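Local coordinates for protein cytochrome P450 RhF (Acinetobacter radioresistens, PDB 6RO8) that binds heme as the cytochrome P450 domain of a longer protein that also carries reductase modules, and probably catalyses monooxygenation of organic substrates, at residues A[86-91]-A[107-112]; A[218-223]-A[266-271]. All coordinates share one frame; numbering follows the deposited sequence.

In the fold
Both contacts lie on the distal side of the heme, near a bound histidine: Leu-88 of 86-91 approaches that ligand, 107-112 backs Leu-88, and 266-271 supplies Ala-270 to the histidine pocket. Their centres are 12 Å apart, and they touch directly: Thr-112 CG2 of interaction 1 is 3.9 Å from Ala-266 CB of interaction 2, and the Trp-221 ring packs against the loop at Gly-108 and Met-109. The side chain of Leu-88 comes within about 4 Å of the bound histidine and that of Thr-112 within about 7 Å of the heme, by nearest atoms. Interaction 2 reaches the heme through Ala-270 and Ala-271, which face it while Met-268 and Val-269 meet helix 207-233.

Interaction 1: residues A[86-91]-A[107-112]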
# COMPACT_ATOMS: atom_id res chain seq x y z
N ASN A 86 -14.73 5.62 -1.18
CA ASN A 86 -13.79 6.34 -2.02
C ASN A 86 -12.37 5.78 -1.96
O ASN A 86 -11.48 6.37 -2.60
CB ASN A 86 -13.77 7.82 -1.61
CG ASN A 86 -13.26 8.03 -0.20
OD1 ASN A 86 -13.32 7.12 0.64
ND2 ASN A 86 -12.71 9.20 0.05
N ALA A 87 -12.12 4.67 -1.26
CA ALA A 87 -10.74 4.23 -1.06
C ALA A 87 -10.03 3.92 -2.38
O ALA A 87 -8.80 4.01 -2.44
CB ALA A 87 -10.68 3.01 -0.13
N LEU A 88 -10.77 3.54 -3.42
CA LEU A 88 -10.17 3.27 -4.73
C LEU A 88 -10.67 4.23 -5.80
O LEU A 88 -10.46 4.00 -7.00
CB LEU A 88 -10.42 1.83 -5.15
CG LEU A 88 -9.88 0.73 -4.23
CD1 LEU A 88 -10.38 -0.61 -4.75
CD2 LEU A 88 -8.31 0.75 -4.11
N GLU A 89 -11.31 5.31 -5.37
CA GLU A 89 -11.83 6.32 -6.28
C GLU A 89 -10.71 7.11 -6.93
O GLU A 89 -9.68 7.40 -6.32
CB GLU A 89 -12.76 7.23 -5.48
CG GLU A 89 -13.34 8.43 -6.19
CD GLU A 89 -14.09 9.29 -5.21
OE1 GLU A 89 -13.48 10.21 -4.64
OE2 GLU A 89 -15.28 9.00 -4.97
N LYS A 90 -10.92 7.49 -8.19
CA LYS A 90 -9.87 8.19 -8.92
C LYS A 90 -9.73 9.61 -8.38
O LYS A 90 -10.71 10.35 -8.26
CB LYS A 90 -10.16 8.20 -10.41
CG LYS A 90 -9.08 8.95 -11.18
CD LYS A 90 -9.17 8.82 -12.70
CE LYS A 90 -7.94 9.43 -13.40
NZ LYS A 90 -7.82 10.92 -13.39
N LEU A 91 -8.51 9.98 -8.03
CA LEU A 91 -8.31 11.22 -7.30
C LEU A 91 -8.71 12.42 -8.14
O LEU A 91 -9.57 13.22 -7.75
CB LEU A 91 -6.86 11.33 -6.85
CG LEU A 91 -6.59 12.46 -5.89
CD1 LEU A 91 -7.29 12.18 -4.58
CD2 LEU A 91 -5.10 12.53 -5.71
N TYR A 107 -15.14 -0.80 -18.90
CA TYR A 107 -14.50 -0.84 -17.59
C TYR A 107 -15.56 -0.74 -16.49
O TYR A 107 -16.40 0.17 -16.51
CB TYR A 107 -13.49 0.30 -17.49
CG TYR A 107 -12.72 0.44 -16.20
CD1 TYR A 107 -11.65 -0.41 -15.91
CD2 TYR A 107 -13.00 1.47 -15.32
CE1 TYR A 107 -10.89 -0.25 -14.74
CE2 TYR A 107 -12.27 1.64 -14.15
CZ TYR A 107 -11.22 0.78 -13.86
OH TYR A 107 -10.50 0.97 -12.70
N GLY A 108 -15.51 -1.67 -15.54
CA GLY A 108 -16.60 -1.75 -14.59
C GLY A 108 -16.15 -1.91 -13.16
O GLY A 108 -16.81 -2.59 -12.37
N MET A 109 -15.04 -1.29 -12.82
CA MET A 109 -14.51 -1.43 -11.47
C MET A 109 -15.45 -0.79 -10.47
O MET A 109 -15.75 0.40 -10.56
CB MET A 109 -13.14 -0.76 -11.38
CG MET A 109 -12.61 -0.69 -10.00
SD MET A 109 -11.68 -2.15 -9.60
CE MET A 109 -11.93 -2.14 -7.84
N ASN A 110 -15.93 -1.58 -9.49
CA ASN A 110 -16.81 -1.08 -8.46
C ASN A 110 -16.24 -1.52 -7.11
O ASN A 110 -15.07 -1.25 -6.84
CB ASN A 110 -18.25 -1.50 -8.68
CG ASN A 110 -19.23 -0.67 -7.89
OD1 ASN A 110 -18.99 0.51 -7.60
ND2 ASN A 110 -20.35 -1.28 -7.51
N ARG A 111 -17.02 -2.17 -6.27
CA ARG A 111 -16.58 -2.52 -4.93
C ARG A 111 -15.81 -3.84 -4.90
O ARG A 111 -16.19 -4.82 -5.54
CB ARG A 111 -17.78 -2.62 -4.00
CG ARG A 111 -18.72 -1.48 -4.16
CD ARG A 111 -18.00 -0.18 -3.96
NE ARG A 111 -18.34 0.37 -2.65
CZ ARG A 111 -19.44 1.06 -2.41
NH1 ARG A 111 -20.31 1.28 -3.39
NH2 ARG A 111 -19.68 1.52 -1.19
N THR A 112 -14.73 -3.84 -4.12
CA THR A 112 -13.99 -5.06 -3.81
C THR A 112 -14.18 -5.36 -2.33
O THR A 112 -15.32 -5.50 -1.87
CB THR A 112 -12.51 -4.89 -4.12
OG1 THR A 112 -12.02 -3.74 -3.41
CG2 THR A 112 -12.31 -4.69 -5.61
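Leu-88 meets the 107-112 loop through a single methyl, CD1, which has two neighbours there: Met-109 CE at 3.8 Å and Thr-112 OG1, also at 3.8 Å. Seen from CD1 these two lie about 77° apart, so the methyl rests in a corner between them, and the leucine side chain crosses each at roughly a right angle. The methionine contact is apolar; the threonine hydroxyl finds its hydrogen bond elsewhere and offers the leucine only packing. Leu-88 CG stands beside its own backbone N, anti to the carbonyl carbon (chi1 -60°), and the branch then splits the two methyls: while CD1 faces the loop, CD2 approaches the imidazole of the bound histidine. On the other side Met-109 turns sharply at chi2 (89°), which brings SD and CE round to the leucine. Only 87 Å² is buried between the segments, a small contact beside the histidine site.

In the next shell, the bond from Glu-89 N to Asn-86 O (3.0 Å) closes a type I turn with Ala-87 and Leu-88 at its corners. Thr-112 N is bonded to Asn-115 OD1, and Arg-111 forms a salt bridge with Asp-117. These loops flank helix 96-104, in the region between the B and C helices of P450s. Ala-87 and Glu-89 lean on strand 320-324, while Met-109 and Thr-112 rest on helix 257-270 at Met-265 and Met-263.

Interaction 2: residues A[218-223]-A[266-271]; sequences GQFWEY and AIMVAA. With HEM (protoporphyrin IX containing Fe), chain B; HIS (histidine), chain C.
Phe-220 and Met-268 pass each other in opposite directions between helices 207-233 and 257-270, in P450 terms the G helix and the long helix that crosses the distal heme face. The local axes stand 11.5 Å apart at 106°, a distance bridged mainly by the Phe-220 ring and the Met-268 chain. From its CB, which points toward the other helix, Phe-220 sets CG anti to the backbone N (chi1 -162°), and contact begins at the far end of the ring. CE1 meets Met-268 CE at 3.7 Å; CE2 meets Val-269 CG2 at 3.5 Å, and CZ lies near that same methyl. Both methyls sit in the ring plane at its far rim, about a right angle apart seen from the ring centre. Met-268 CE also lies 4.0 Å from Tyr-223 CE2, again at a ring edge. Outside the two segments, Phe-193 of helix 187-202 stacks on the Phe-220 ring.

Directly after Val-269, Ala-270 and Ala-271 border the heme: Ala-271 CB is 3.4 Å from the vinyl carbon CBC, and a water is bound to the iron (FE) at 2.3 Å. Between 218-223 and 266-271 the contacts are all apolar, methyls against aromatic edges. Shape and burial therefore hold this patch, while a directional bond between the same helices runs alongside, from Trp-221 O to His-261 NE2.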
# COMPACT_ATOMS: atom_id res chain seq x y z
N GLY A 218 -7.67 0.34 -18.90
CA GLY A 218 -8.68 -0.42 -19.63
C GLY A 218 -8.21 -1.82 -19.96
O GLY A 218 -8.91 -2.80 -19.72
N GLN A 219 -7.01 -1.93 -20.53
CA GLN A 219 -6.46 -3.24 -20.85
C GLN A 219 -6.34 -4.10 -19.60
O GLN A 219 -6.71 -5.28 -19.61
CB GLN A 219 -5.11 -3.09 -21.53
CG GLN A 219 -5.18 -2.29 -22.81
CD GLN A 219 -3.81 -2.09 -23.41
OE1 GLN A 219 -2.83 -2.67 -22.93
NE2 GLN A 219 -3.73 -1.27 -24.45
N PHE A 220 -5.83 -3.52 -18.52
CA PHE A 220 -5.80 -4.19 -17.22
C PHE A 220 -7.15 -4.82 -16.88
O PHE A 220 -7.23 -5.98 -16.50
CB PHE A 220 -5.37 -3.18 -16.15
CG PHE A 220 -4.88 -3.81 -14.87
CD1 PHE A 220 -4.75 -5.18 -14.75
CD2 PHE A 220 -4.57 -3.00 -13.78
CE1 PHE A 220 -4.30 -5.74 -13.57
CE2 PHE A 220 -4.12 -3.54 -12.61
CZ PHE A 220 -3.99 -4.92 -12.50
N TRP A 221 -8.22 -4.04 -17.02
CA TRP A 221 -9.56 -4.58 -16.79
C TRP A 221 -9.84 -5.75 -17.73
O TRP A 221 -10.31 -6.81 -17.29
CB TRP A 221 -10.61 -3.48 -16.99
CG TRP A 221 -12.01 -3.93 -16.71
CD1 TRP A 221 -12.96 -4.28 -17.62
CD2 TRP A 221 -12.60 -4.10 -15.42
NE1 TRP A 221 -14.12 -4.64 -16.97
CE2 TRP A 221 -13.93 -4.54 -15.62
CE3 TRP A 221 -12.15 -3.91 -14.11
CZ2 TRP A 221 -14.79 -4.81 -14.57
CZ3 TRP A 221 -13.01 -4.18 -13.06
CH2 TRP A 221 -14.32 -4.62 -13.30
N GLU A 222 -9.57 -5.57 -19.02
CA GLU A 222 -9.80 -6.64 -19.98
C GLU A 222 -8.97 -7.87 -19.65
O GLU A 222 -9.48 -8.99 -19.71
CB GLU A 222 -9.49 -6.15 -21.38
CG GLU A 222 -9.95 -7.08 -22.46
CD GLU A 222 -9.87 -6.42 -23.81
OE1 GLU A 222 -8.80 -5.85 -24.11
OE2 GLU A 222 -10.87 -6.47 -24.56
N TYR A 223 -7.70 -7.67 -19.31
CA TYR A 223 -6.84 -8.79 -18.94
C TYR A 223 -7.43 -9.60 -17.79
O TYR A 223 -7.58 -10.83 -17.89
CB TYR A 223 -5.44 -8.29 -18.58
CG TYR A 223 -4.50 -9.39 -18.13
CD1 TYR A 223 -3.86 -10.22 -19.05
CD2 TYR A 223 -4.25 -9.61 -16.77
CE1 TYR A 223 -3.01 -11.23 -18.65
CE2 TYR A 223 -3.39 -10.63 -16.35
CZ TYR A 223 -2.78 -11.43 -17.30
OH TYR A 223 -1.93 -12.44 -16.91
N ALA A 266 -8.01 -5.23 -8.74
CA ALA A 266 -7.49 -4.51 -7.59
C ALA A 266 -6.48 -5.37 -6.82
O ALA A 266 -5.38 -4.90 -6.48
CB ALA A 266 -8.65 -4.08 -6.69
N ILE A 267 -6.82 -6.64 -6.58
CA ILE A 267 -5.95 -7.47 -5.75
C ILE A 267 -4.65 -7.81 -6.48
O ILE A 267 -3.62 -8.05 -5.83
CB ILE A 267 -6.71 -8.73 -5.27
CG1 ILE A 267 -6.15 -9.17 -3.91
CG2 ILE A 267 -6.63 -9.87 -6.29
CD1 ILE A 267 -6.08 -8.04 -2.90
N MET A 268 -4.66 -7.78 -7.82
CA MET A 268 -3.43 -8.06 -8.57
C MET A 268 -2.44 -6.92 -8.53
O MET A 268 -1.35 -7.07 -9.10
CB MET A 268 -3.75 -8.40 -10.01
CG MET A 268 -4.23 -9.81 -10.14
SD MET A 268 -4.46 -10.26 -11.86
CE MET A 268 -3.29 -9.19 -12.66
N VAL A 269 -2.79 -5.80 -7.91
CA VAL A 269 -1.83 -4.78 -7.55
C VAL A 269 -1.56 -4.79 -6.05
O VAL A 269 -0.40 -4.73 -5.62
CB VAL A 269 -2.32 -3.39 -8.02
CG1 VAL A 269 -1.43 -2.26 -7.48
CG2 VAL A 269 -2.41 -3.36 -9.56
N ALA A 270 -2.62 -4.91 -5.24
CA ALA A 270 -2.50 -4.79 -3.80
C ALA A 270 -1.77 -5.96 -3.14
O ALA A 270 -1.12 -5.77 -2.11
CB ALA A 270 -3.89 -4.62 -3.18
N ALA A 271 -1.82 -7.16 -3.73
CA ALA A 271 -1.17 -8.32 -3.12
C ALA A 271 0.35 -8.28 -3.23
O ALA A 271 1.01 -9.20 -2.75
CB ALA A 271 -1.69 -9.62 -3.75
CHA HEM B . -6.47 -3.49 3.32
CHB HEM B . -1.95 -1.70 3.54
CHC HEM B . -0.11 -5.83 1.71
CHD HEM B . -4.67 -7.38 1.07
C1A HEM B . -5.41 -2.63 3.53
C2A HEM B . -5.48 -1.26 4.02
C3A HEM B . -4.25 -0.78 4.08
C4A HEM B . -3.33 -1.80 3.62
CMA HEM B . -3.89 0.65 4.56
CAA HEM B . -6.76 -0.50 4.43
CBA HEM B . -6.88 -0.60 5.94
CGA HEM B . -8.14 0.04 6.44
O1A HEM B . -8.92 0.59 5.62
O2A HEM B . -8.37 -0.01 7.68
C1B HEM B . -1.06 -2.68 3.16
C2B HEM B . 0.38 -2.62 3.30
C3B HEM B . 0.89 -3.76 2.77
C4B HEM B . -0.21 -4.58 2.30
CMB HEM B . 1.13 -1.41 3.93
CAB HEM B . 2.36 -4.23 2.68
CBB HEM B . 3.40 -3.66 3.29
C1C HEM B . -1.19 -6.62 1.37
C2C HEM B . -1.16 -7.93 0.75
C3C HEM B . -2.44 -8.34 0.59
C4C HEM B . -3.30 -7.31 1.10
CMC HEM B . 0.13 -8.68 0.37
CAC HEM B . -3.05 -9.64 -0.01
CBC HEM B . -2.30 -10.61 -0.53
C1D HEM B . -5.56 -6.47 1.59
C2D HEM B . -7.00 -6.58 1.57
C3D HEM B . -7.50 -5.53 2.20
C4D HEM B . -6.39 -4.69 2.64
CMD HEM B . -7.83 -7.72 0.94
CAD HEM B . -9.01 -5.25 2.38
CBD HEM B . -9.57 -5.90 3.64
CGD HEM B . -10.88 -5.23 3.99
O1D HEM B . -11.30 -4.32 3.25
O2D HEM B . -11.50 -5.59 5.02
NA HEM B . -4.08 -2.91 3.28
NB HEM B . -1.38 -3.88 2.55
NC HEM B . -2.52 -6.28 1.56
ND HEM B . -5.22 -5.30 2.25
FE HEM B . -3.29 -4.62 2.40
N HIS C . -3.83 -1.06 -2.90
CA HIS C . -3.45 -0.97 -1.50
C HIS C . -2.36 -1.98 -1.15
O HIS C . -2.01 -2.12 0.03
CB HIS C . -4.67 -1.19 -0.60
CG HIS C . -5.59 -2.27 -1.08
ND1 HIS C . -6.01 -3.30 -0.27
CD2 HIS C . -6.16 -2.48 -2.28
CE1 HIS C . -6.81 -4.10 -0.95
NE2 HIS C . -6.92 -3.62 -2.18
OXT HIS C . -1.83 -2.66 -2.03
O HOH W 1 -3.63 -3.64 0.35